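Local coordinates for protein 3-deoxy-D-manno-octulosonate 8-phosphate phosphatase KdsC (Haemophilus influenzae Rd, PDB 1K1E) that hydrolyses 3-deoxy-D-manno-octulosonate 8-phosphate to 3-deoxy-D-manno-octulosonate and inorganic phosphate, working as a magnesium-dependent homotetramer in lipopolysaccharide biosynthesis, at residues A[122-125]-A[126-129]. Sequence-based numbering, arbitrary orientation.
Sequences FAVA and DAPI
Val124 and Ala127 close a type I beta turn: the amide N of Ala127 lies 3.1 Å from Val124 O and donates a nearly straight hydrogen bond (160°). Ala125 and Asp126 occupy the two corner positions. The Asp126 side chain starts away from the preceding residues, but its end comes back to Val124. Its CB merely borders the peptide that links Ala125 to Asp126. With chi1 at 51°, CG sits between the backbone N and the carbonyl carbon, which folds the carboxylate back toward Val124 rather than outward from the corner. OD2 then comes to rest 3.4 Å from CG2 of Val124, a van der Waals contact of a carboxylate oxygen with a methyl, the two side chains crossing at a slant. The polar partner of OD2 is the amide N of Gly143, which hydrogen-bonds to it, while OD1 makes a long, weak ion pair with Arg39 of a second subunit. The turn leads out of strand 120-123 of the parallel sheet in this HAD-type fold, on the way to helix 129-132. Val124 lies just past the strand, where its side chain packs on Asp107, a ligand of the bound cobalt, and so stands in the second shell of the metal site. At the end of the turn, Ala127 CB lies 3.3 Å from Val124 O and meets the methyl groups Val124 CG2 and Ala123 CB, each at 4.1 Å, joining the strand end to the residue before Pro128, the N-cap of the helix. At the first corner, Ala125 O accepts a hydrogen bond from Lys132 NZ, tying the turn to that same short helix.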
ATOM      1  N   PHE A 122       5.752  22.178   7.958  1.00 14.91           N
ATOM      2  CA  PHE A 122       6.140  20.799   8.141  1.00 13.82           C
ATOM      3  C   PHE A 122       6.165  20.070   6.823  1.00 15.61           C
ATOM      4  O   PHE A 122       5.316  20.311   5.966  1.00 11.27           O
ATOM      5  CB  PHE A 122       5.087  20.075   8.964  1.00 10.51           C
ATOM      6  CG  PHE A 122       4.988  20.570  10.401  1.00  9.62           C
ATOM      7  CD1 PHE A 122       4.233  21.703  10.700  1.00 18.04           C
ATOM      8  CD2 PHE A 122       5.601  19.889  11.436  1.00 20.89           C
ATOM      9  CE1 PHE A 122       4.093  22.147  11.989  1.00 18.30           C
ATOM     10  CE2 PHE A 122       5.453  20.338  12.780  1.00 23.15           C
ATOM     11  CZ  PHE A 122       4.695  21.477  13.046  1.00 21.28           C
ATOM     12  N   ALA A 123       7.130  19.162   6.675  1.00 11.71           N
ATOM     13  CA  ALA A 123       7.166  18.352   5.456  1.00 13.77           C
ATOM     14  C   ALA A 123       7.066  16.924   5.901  1.00 14.19           C
ATOM     15  O   ALA A 123       7.648  16.558   6.940  1.00 11.63           O
ATOM     16  CB  ALA A 123       8.511  18.581   4.677  1.00 11.80           C
ATOM     17  N   VAL A 124       6.329  16.123   5.136  1.00 12.65           N
ATOM     18  CA  VAL A 124       6.230  14.675   5.384  1.00 14.13           C
ATOM     19  C   VAL A 124       7.577  14.035   5.092  1.00 11.42           C
ATOM     20  O   VAL A 124       8.406  14.585   4.337  1.00 11.31           O
ATOM     21  CB  VAL A 124       5.111  14.005   4.518  1.00 14.75           C
ATOM     22  CG1 VAL A 124       3.763  14.580   4.927  1.00 12.77           C
ATOM     23  CG2 VAL A 124       5.354  14.253   3.006  1.00 16.18           C
ATOM     24  N   ALA A 125       7.801  12.887   5.711  1.00 12.83           N
ATOM     25  CA  ALA A 125       9.111  12.207   5.575  1.00 13.68           C
ATOM     26  C   ALA A 125       9.588  11.844   4.181  1.00 16.26           C
ATOM     27  O   ALA A 125      10.791  11.661   3.960  1.00 15.82           O
ATOM     28  CB  ALA A 125       9.107  10.973   6.430  1.00 12.67           C
ATOM     29  N   ASP A 126       8.671  11.616   3.268  1.00 11.04           N
ATOM     30  CA  ASP A 126       9.071  11.189   1.927  1.00 14.13           C
ATOM     31  C   ASP A 126       9.047  12.328   0.949  1.00 16.47           C
ATOM     32  O   ASP A 126       9.177  12.122  -0.253  1.00 16.10           O
ATOM     33  CB  ASP A 126       8.217  10.017   1.392  1.00 13.96           C
ATOM     34  CG  ASP A 126       6.715  10.270   1.501  1.00 19.70           C
ATOM     35  OD1 ASP A 126       5.992   9.724   0.674  1.00 21.64           O
ATOM     36  OD2 ASP A 126       6.214  10.984   2.397  1.00 15.07           O
ATOM     37  N   ALA A 127       8.953  13.554   1.473  1.00 16.28           N
ATOM     38  CA  ALA A 127       9.018  14.718   0.610  1.00 12.32           C
ATOM     39  C   ALA A 127      10.463  14.843   0.056  1.00 13.14           C
ATOM     40  O   ALA A 127      11.432  14.358   0.661  1.00 12.61           O
ATOM     41  CB  ALA A 127       8.687  16.022   1.416  1.00 10.05           C
ATOM     42  N   PRO A 128      10.628  15.508  -1.096  1.00 13.82           N
ATOM     43  CA  PRO A 128      12.018  15.619  -1.578  1.00  9.65           C
ATOM     44  C   PRO A 128      12.822  16.565  -0.795  1.00 16.63           C
ATOM     45  O   PRO A 128      12.302  17.430  -0.073  1.00 13.04           O
ATOM     46  CB  PRO A 128      11.877  16.089  -3.025  1.00  8.29           C
ATOM     47  CG  PRO A 128      10.528  16.840  -3.008  1.00 26.24           C
ATOM     48  CD  PRO A 128       9.664  16.021  -2.075  1.00 17.22           C
ATOM     49  N   ILE A 129      14.125  16.444  -1.010  1.00 12.93           N
ATOM     50  CA  ILE A 129      15.075  17.244  -0.275  1.00 16.75           C
ATOM     51  C   ILE A 129      14.798  18.716  -0.306  1.00 14.39           C
ATOM     52  O   ILE A 129      14.900  19.406   0.714  1.00 11.95           O
ATOM     53  CB  ILE A 129      16.442  16.999  -0.857  1.00 15.95           C
ATOM     54  CG1 ILE A 129      16.740  15.495  -0.773  1.00 21.89           C
ATOM     55  CG2 ILE A 129      17.472  17.862  -0.190  1.00 23.11           C
ATOM     56  CD1 ILE A 129      17.256  15.111   0.554  1.00 26.02           C
TER